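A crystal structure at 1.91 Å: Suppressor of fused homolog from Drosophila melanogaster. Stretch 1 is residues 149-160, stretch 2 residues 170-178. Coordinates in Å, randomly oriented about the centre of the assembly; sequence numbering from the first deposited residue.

Stretch 1, residues 149-160: GLCFGDNIPWRK
Stretch 2 170-178: LQNLLVAQD

Residues 172-177 form a strand against which 149-160 runs antiparallel, though only N155 and I156 of the first stretch are strand. CA atoms pair as F152-A176 (4.7 Å), N155-L174 (4.3 Å, non-hydrogen-bonded), I156-L173 (5.0 Å, hydrogen-bonded) and K160-Q171 (4.4 Å). Reciprocal bonds join I156 N to L173 O (2.8 Å) and L173 N to I156 O (3.1 Å). V175 N donates to D154 O (2.9 Å), and V175 O accepts from G153 N (2.7 Å). Both partners belong to a type II turn, C151 to D154, closed by D154 N to C151 O (3.0 Å) and braced by C151 N to D154 OD1 (2.8 Å); at G153 (phi/psi 101/-16) a CB would jam against F152 O. Beyond P157 (-80/74), R159 adopts 57/36, and K160 N reaches Q171 O (3.0 Å).

V175 (chi1 t), the residue most covered, points toward the first stretch; its CG2 lies 4.3 Å from both L150 CD1 and I156 CD1. I156 and L173, both m,t, share one sheet face, CB to CB 4.0 Å, while W158 CG (chi1 t) meets L173 CD1 at 4.3 Å. N155 (p) and L174 (m,t) occupy the other face, N155 CB lying 3.5 Å from L174 CD2. F152 (chi1 -44°, chi2 -45°) lays its ring against extended Q177 (t,t), whose CB sits 3.6 Å from the F152 ring centroid, 8° off the normal.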

# COMPACT_ATOMS: atom_id res chain seq x y z
N GLY A 149 -3.07 -3.40 15.13
CA GLY A 149 -3.53 -2.74 13.92
C GLY A 149 -2.65 -1.51 13.68
O GLY A 149 -1.73 -1.23 14.46
N LEU A 150 -2.90 -0.78 12.60
CA LEU A 150 -2.10 0.41 12.31
C LEU A 150 -3.00 1.61 12.43
O LEU A 150 -4.18 1.50 12.08
CB LEU A 150 -1.53 0.33 10.90
CG LEU A 150 -0.50 -0.80 10.69
CD1 LEU A 150 -0.16 -0.94 9.20
CD2 LEU A 150 0.76 -0.53 11.49
N CYS A 151 -2.47 2.72 12.94
CA CYS A 151 -3.20 3.99 13.05
C CYS A 151 -2.44 5.07 12.27
O CYS A 151 -1.23 4.98 12.07
CB CYS A 151 -3.33 4.46 14.51
SG CYS A 151 -3.79 3.22 15.76
N PHE A 152 -3.15 6.12 11.87
CA PHE A 152 -2.51 7.26 11.21
C PHE A 152 -1.47 7.91 12.13
O PHE A 152 -1.74 8.18 13.31
CB PHE A 152 -3.55 8.29 10.74
CG PHE A 152 -4.74 7.67 10.07
CD1 PHE A 152 -4.57 6.66 9.11
CD2 PHE A 152 -6.04 8.08 10.41
CE1 PHE A 152 -5.67 6.08 8.49
CE2 PHE A 152 -7.15 7.50 9.79
CZ PHE A 152 -6.97 6.50 8.83
N GLY A 153 -0.28 8.11 11.60
CA GLY A 153 0.81 8.65 12.39
C GLY A 153 1.80 7.58 12.86
O GLY A 153 2.89 7.94 13.26
N ASP A 154 1.42 6.30 12.79
CA ASP A 154 2.28 5.20 13.26
C ASP A 154 3.51 5.10 12.36
O ASP A 154 3.52 5.61 11.21
CB ASP A 154 1.56 3.83 13.25
CG ASP A 154 0.60 3.65 14.42
OD1 ASP A 154 -0.14 2.63 14.45
OD2 ASP A 154 0.56 4.52 15.31
N ASN A 155 4.54 4.46 12.89
CA ASN A 155 5.70 4.14 12.07
C ASN A 155 5.92 2.63 12.11
O ASN A 155 5.53 1.98 13.08
CB ASN A 155 6.96 4.90 12.56
CG ASN A 155 7.39 4.51 13.97
OD1 ASN A 155 7.01 5.15 14.98
ND2 ASN A 155 8.19 3.47 14.06
N ILE A 156 6.56 2.09 11.09
CA ILE A 156 6.92 0.69 11.10
C ILE A 156 8.42 0.62 10.82
O ILE A 156 8.86 0.93 9.70
CB ILE A 156 6.14 -0.15 10.06
CG1 ILE A 156 4.62 0.06 10.21
CG2 ILE A 156 6.57 -1.62 10.18
CD1 ILE A 156 3.75 -0.54 9.10
N PRO A 157 9.22 0.22 11.84
CA PRO A 157 10.67 0.15 11.64
C PRO A 157 11.02 -1.13 10.90
O PRO A 157 11.55 -2.08 11.49
CB PRO A 157 11.24 0.16 13.06
CG PRO A 157 10.15 -0.36 13.93
CD PRO A 157 8.83 -0.09 13.23
N TRP A 158 10.71 -1.11 9.60
CA TRP A 158 10.88 -2.24 8.67
C TRP A 158 12.32 -2.65 8.50
O TRP A 158 12.64 -3.84 8.37
CB TRP A 158 10.31 -1.83 7.32
CG TRP A 158 9.86 -2.99 6.47
CD1 TRP A 158 10.30 -3.32 5.19
CD2 TRP A 158 8.85 -3.99 6.79
NE1 TRP A 158 9.64 -4.41 4.71
CE2 TRP A 158 8.77 -4.88 5.62
CE3 TRP A 158 8.02 -4.24 7.89
CZ2 TRP A 158 7.90 -5.98 5.57
CZ3 TRP A 158 7.14 -5.35 7.83
CH2 TRP A 158 7.08 -6.18 6.70
N ARG A 159 13.19 -1.65 8.49
CA ARG A 159 14.65 -1.85 8.38
C ARG A 159 15.12 -2.63 7.16
O ARG A 159 16.05 -3.42 7.26
CB ARG A 159 15.24 -2.52 9.66
CG ARG A 159 14.96 -1.77 10.95
CD ARG A 159 15.53 -0.36 10.92
NE ARG A 159 15.43 0.26 12.22
CZ ARG A 159 15.75 1.52 12.49
NH1 ARG A 159 16.16 2.35 11.53
NH2 ARG A 159 15.59 1.97 13.73
N LYS A 160 14.47 -2.44 6.02
CA LYS A 160 14.96 -3.00 4.75
C LYS A 160 14.24 -2.36 3.58
O LYS A 160 13.07 -1.94 3.70
CB LYS A 160 14.88 -4.53 4.70
CG LYS A 160 13.52 -5.08 5.01
CD LYS A 160 13.54 -6.50 5.57
CE LYS A 160 12.11 -6.96 5.88
NZ LYS A 160 11.52 -6.38 7.15
N LEU A 170 14.83 4.14 0.91
CA LEU A 170 13.54 3.96 1.63
C LEU A 170 13.40 2.56 2.27
O LEU A 170 13.02 1.60 1.58
CB LEU A 170 12.35 4.30 0.72
CG LEU A 170 12.37 5.69 0.08
CD1 LEU A 170 11.03 5.96 -0.57
CD2 LEU A 170 12.67 6.79 1.09
N GLN A 171 13.71 2.47 3.58
CA GLN A 171 13.79 1.20 4.34
C GLN A 171 12.79 1.07 5.45
O GLN A 171 12.85 0.09 6.20
CB GLN A 171 15.08 1.10 5.16
CG GLN A 171 16.31 1.73 4.62
CD GLN A 171 16.85 0.85 3.59
OE1 GLN A 171 16.18 0.63 2.60
NE2 GLN A 171 18.02 0.27 3.83
N ASN A 172 11.93 2.07 5.63
CA ASN A 172 11.01 2.11 6.76
C ASN A 172 9.75 2.78 6.30
O ASN A 172 9.69 3.30 5.17
CB ASN A 172 11.65 2.90 7.93
CG ASN A 172 12.93 2.23 8.46
OD1 ASN A 172 14.05 2.69 8.17
ND2 ASN A 172 12.78 1.16 9.19
N LEU A 173 8.71 2.73 7.16
CA LEU A 173 7.39 3.13 6.73
C LEU A 173 6.76 4.03 7.74
O LEU A 173 6.97 3.85 8.93
CB LEU A 173 6.46 1.90 6.62
CG LEU A 173 7.04 0.85 5.66
CD1 LEU A 173 6.40 -0.50 5.89
CD2 LEU A 173 6.87 1.36 4.22
N LEU A 174 5.99 5.01 7.27
CA LEU A 174 5.03 5.72 8.15
C LEU A 174 3.67 5.39 7.64
O LEU A 174 3.54 4.97 6.50
CB LEU A 174 5.21 7.25 8.18
CG LEU A 174 6.60 7.75 8.58
CD1 LEU A 174 6.67 9.29 8.65
CD2 LEU A 174 6.98 7.11 9.91
N VAL A 175 2.64 5.62 8.48
CA VAL A 175 1.25 5.33 8.15
C VAL A 175 0.42 6.61 8.12
O VAL A 175 0.38 7.37 9.08
CB VAL A 175 0.61 4.32 9.13
CG1 VAL A 175 -0.84 4.00 8.73
CG2 VAL A 175 1.44 3.04 9.19
N ALA A 176 -0.20 6.86 6.97
CA ALA A 176 -1.05 8.04 6.77
C ALA A 176 -2.44 7.60 6.38
O ALA A 176 -2.65 6.43 6.00
CB ALA A 176 -0.45 8.95 5.68
N GLN A 177 -3.41 8.51 6.50
CA GLN A 177 -4.74 8.22 6.00
C GLN A 177 -4.66 8.37 4.48
O GLN A 177 -4.12 9.36 3.99
CB GLN A 177 -5.78 9.18 6.56
CG GLN A 177 -7.17 8.79 6.06
CD GLN A 177 -8.23 9.70 6.58
OE1 GLN A 177 -7.97 10.81 7.03
NE2 GLN A 177 -9.45 9.23 6.54
N ASP A 178 -5.17 7.39 3.74
CA ASP A 178 -5.27 7.51 2.28
C ASP A 178 -6.14 8.73 1.90
O ASP A 178 -7.31 8.77 2.25
CB ASP A 178 -5.82 6.19 1.67
CG ASP A 178 -5.75 6.19 0.15
OD1 ASP A 178 -5.02 5.33 -0.39
OD2 ASP A 178 -6.39 7.06 -0.51